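Local coordinates for lyase/mutase (Burkholderia cenocepacia, PDB 4LSB), which is a lyase/mutase of the phosphoenolpyruvate phosphomutase family, with a TIM-barrel-type fold, and binds a magnesium ion, at residues 96-101 and 142-147. Residues are numbered along the deposited sequence; the frame is centred on the assembly and turned at random.
With MG (magnesium ion), chain E.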
ATOM      1  N   LEU B  96      -1.063  15.689 -11.429  1.00 19.42           N
ATOM      2  CA  LEU B  96      -2.129  15.658 -12.460  1.00 20.29           C
ATOM      3  C   LEU B  96      -1.524  15.432 -13.819  1.00 21.51           C
ATOM      4  O   LEU B  96      -2.070  15.855 -14.852  1.00 23.09           O
ATOM      5  CB  LEU B  96      -2.896  16.958 -12.444  1.00 20.40           C
ATOM      6  CG  LEU B  96      -3.548  17.215 -11.120  1.00 18.86           C
ATOM      7  CD1 LEU B  96      -4.091  18.634 -11.084  1.00 19.81           C
ATOM      8  CD2 LEU B  96      -4.588  16.145 -10.815  1.00 18.71           C
ATOM      9  N   GLU B  97      -0.382  14.753 -13.803  1.00 22.83           N
ATOM     10  CA  GLU B  97       0.305  14.313 -15.027  1.00 25.24           C
ATOM     11  C   GLU B  97       0.383  15.509 -15.989  1.00 24.76           C
ATOM     12  O   GLU B  97       0.730  16.620 -15.578  1.00 21.08           O
ATOM     13  CB  GLU B  97      -0.488  13.155 -15.668  1.00 29.34           C
ATOM     14  CG  GLU B  97      -0.881  12.046 -14.703  1.00 33.25           C
ATOM     15  CD  GLU B  97       0.168  10.961 -14.644  1.00 36.24           C
ATOM     16  OE1 GLU B  97      -0.116   9.818 -15.082  1.00 43.63           O
ATOM     17  OE2 GLU B  97       1.266  11.281 -14.179  1.00 37.25           O
ATOM     18  N   ASN B  98       0.004  15.298 -17.254  1.00 25.26           N
ATOM     19  CA  ASN B  98      -0.028  16.387 -18.255  1.00 24.39           C
ATOM     20  C   ASN B  98      -1.416  17.057 -18.355  1.00 24.09           C
ATOM     21  O   ASN B  98      -1.725  17.712 -19.363  1.00 22.11           O
ATOM     22  CB  ASN B  98       0.416  15.818 -19.607  1.00 26.47           C
ATOM     23  CG  ASN B  98      -0.635  14.912 -20.220  1.00 27.69           C
ATOM     24  OD1 ASN B  98      -1.378  14.210 -19.499  1.00 28.47           O
ATOM     25  ND2 ASN B  98      -0.738  14.942 -21.535  1.00 28.72           N
ATOM     26  N   GLY B  99      -2.250  16.895 -17.314  1.00 24.58           N
ATOM     27  CA  GLY B  99      -3.649  17.385 -17.339  1.00 22.65           C
ATOM     28  C   GLY B  99      -4.616  16.398 -18.021  1.00 24.37           C
ATOM     29  O   GLY B  99      -5.795  16.726 -18.201  1.00 24.17           O
ATOM     30  N   PHE B 100      -4.116  15.200 -18.369  1.00 24.62           N
ATOM     31  CA  PHE B 100      -4.920  14.061 -18.924  1.00 25.98           C
ATOM     32  C   PHE B 100      -5.430  14.294 -20.357  1.00 28.19           C
ATOM     33  O   PHE B 100      -6.464  13.767 -20.795  1.00 29.39           O
ATOM     34  CB  PHE B 100      -6.046  13.654 -17.950  1.00 25.52           C
ATOM     35  CG  PHE B 100      -5.524  13.254 -16.610  1.00 24.85           C
ATOM     36  CD1 PHE B 100      -4.935  12.010 -16.445  1.00 23.93           C
ATOM     37  CD2 PHE B 100      -5.528  14.132 -15.560  1.00 24.78           C
ATOM     38  CE1 PHE B 100      -4.391  11.655 -15.236  1.00 25.45           C
ATOM     39  CE2 PHE B 100      -4.982  13.784 -14.330  1.00 24.18           C
ATOM     40  CZ  PHE B 100      -4.440  12.527 -14.161  1.00 24.63           C
ATOM     41  N   GLY B 101      -4.675  15.088 -21.094  1.00 28.22           N
ATOM     42  CA  GLY B 101      -5.046  15.493 -22.422  1.00 29.13           C
ATOM     43  C   GLY B 101      -4.109  16.585 -22.891  1.00 30.26           C
ATOM     44  O   GLY B 101      -3.391  17.223 -22.100  1.00 31.92           O
ATOM     45  N   VAL B 142       2.999  26.716 -22.769  1.00 27.29           N
ATOM     46  CA  VAL B 142       2.593  27.935 -22.083  1.00 26.90           C
ATOM     47  C   VAL B 142       1.093  28.152 -22.169  1.00 28.67           C
ATOM     48  O   VAL B 142       0.479  28.531 -21.183  1.00 29.77           O
ATOM     49  CB  VAL B 142       3.314  29.160 -22.684  1.00 28.58           C
ATOM     50  CG1 VAL B 142       2.835  30.434 -22.039  1.00 26.96           C
ATOM     51  CG2 VAL B 142       4.825  29.052 -22.488  1.00 28.61           C
ATOM     52  N   GLU B 143       0.478  27.951 -23.343  1.00 29.19           N
ATOM     53  CA  GLU B 143      -0.991  28.103 -23.427  1.00 30.29           C
ATOM     54  C   GLU B 143      -1.707  27.159 -22.471  1.00 28.30           C
ATOM     55  O   GLU B 143      -2.724  27.521 -21.810  1.00 25.47           O
ATOM     56  CB  GLU B 143      -1.494  27.795 -24.833  1.00 35.88           C
ATOM     57  CG  GLU B 143      -2.075  28.965 -25.572  1.00 39.86           C
ATOM     58  CD  GLU B 143      -2.811  28.509 -26.841  1.00 44.65           C
ATOM     59  OE1 GLU B 143      -3.919  29.045 -27.102  1.00 48.41           O
ATOM     60  OE2 GLU B 143      -2.294  27.602 -27.547  1.00 43.86           O
ATOM     61  N   ARG B 144      -1.173  25.939 -22.416  1.00 26.36           N
ATOM     62  CA  ARG B 144      -1.649  24.936 -21.451  1.00 27.33           C
ATOM     63  C   ARG B 144      -1.565  25.437 -20.002  1.00 25.12           C
ATOM     64  O   ARG B 144      -2.541  25.364 -19.255  1.00 23.75           O
ATOM     65  CB  ARG B 144      -0.886  23.616 -21.596  1.00 27.55           C
ATOM     66  CG  ARG B 144      -1.301  22.781 -22.809  1.00 28.04           C
ATOM     67  CD  ARG B 144      -0.207  21.790 -23.154  1.00 29.03           C
ATOM     68  NE  ARG B 144       0.200  21.002 -21.986  1.00 28.11           N
ATOM     69  CZ  ARG B 144      -0.449  19.937 -21.535  1.00 28.94           C
ATOM     70  NH1 ARG B 144      -1.563  19.481 -22.150  1.00 29.30           N
ATOM     71  NH2 ARG B 144       0.019  19.293 -20.498  1.00 26.94           N
ATOM     72  N   ILE B 145      -0.397  25.898 -19.580  1.00 25.22           N
ATOM     73  CA  ILE B 145      -0.247  26.407 -18.195  1.00 24.32           C
ATOM     74  C   ILE B 145      -1.137  27.641 -17.964  1.00 22.85           C
ATOM     75  O   ILE B 145      -1.739  27.808 -16.914  1.00 21.49           O
ATOM     76  CB  ILE B 145       1.227  26.737 -17.868  1.00 24.24           C
ATOM     77  CG1 ILE B 145       2.047  25.457 -17.828  1.00 24.58           C
ATOM     78  CG2 ILE B 145       1.352  27.505 -16.543  1.00 25.33           C
ATOM     79  CD1 ILE B 145       1.605  24.419 -16.818  1.00 24.74           C
ATOM     80  N   ALA B 146      -1.269  28.484 -18.973  1.00 23.31           N
ATOM     81  CA  ALA B 146      -2.134  29.650 -18.856  1.00 22.20           C
ATOM     82  C   ALA B 146      -3.615  29.274 -18.552  1.00 21.11           C
ATOM     83  O   ALA B 146      -4.311  29.926 -17.764  1.00 19.73           O
ATOM     84  CB  ALA B 146      -2.056  30.468 -20.123  1.00 23.13           C
ATOM     85  N   ALA B 147      -4.068  28.200 -19.153  1.00 20.43           N
ATOM     86  CA  ALA B 147      -5.417  27.693 -18.941  1.00 21.32           C
ATOM     87  C   ALA B 147      -5.529  27.102 -17.545  1.00 20.32           C
ATOM     88  O   ALA B 147      -6.572  27.227 -16.895  1.00 19.92           O
ATOM     89  CB  ALA B 147      -5.762  26.635 -20.010  1.00 22.22           C
TER
HETATM   90 MG    MG E 501       3.195  10.571 -13.846  1.00 43.97          MG
HETATM   91  O   HOH W   1       3.804  11.355 -15.791  1.00 40.08           O
HETATM   92  O   HOH W   2       3.555  12.814 -13.006  1.00 32.09           O
HETATM   93  O   HOH W   3       5.049  10.097 -13.170  1.00 41.61           O
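R144, reaching out from helix 138-153, grips the backbone of the irregular loop 96-101, whose first four residues, L96 to G99, form a type II' beta turn closed by the bond from G99 N to L96 O. A bend of the long side chain at chi3 (52°) helps bring the guanidinium edge to two carbonyls of the loop. R144 NH2 makes a short bond of 2.6 Å to N98 O, approaching 34° off that carbonyl's plane; NH1 adds only a weak second bond to the same oxygen. The stronger bond of R144 NH1, 2.9 Å long, goes to G101 O, where the donor lies in the carbonyl plane on a lone pair and the oxygen sits nearly in the guanidinium plane. One buried arginine thus clamps both N98 O and G101 O. Further bonds of NH1 to D102 O and of NH2 to E125 O, with a cation-pi contact to Y136, should restrict its rotation. N98 touches the arginine through CB, 3.6 Å from R144 NH2. With chi1 at 72°, its CG lies between the backbone N and the carbonyl carbon, and N98 OD1 receives F100 N at 3.1 Å in an Asx turn, the donor standing above the amide carbonyl plane; ND2 bonds Y136 OH. Next to N98 in the turn, E97 turns its carboxylate away from the helix and binds the magnesium ion through OE2 at 2.1 Å, with S58 and three waters as further ligands; R144 thus bonds to the same loop that carries this metal ligand. That loop leads from strand 92-95, one of the parallel strands of the TIM-barrel-type fold, into helix 104-116, and the R144 side chain packs against I124 of strand 121-125 and V107 of helix 104-116.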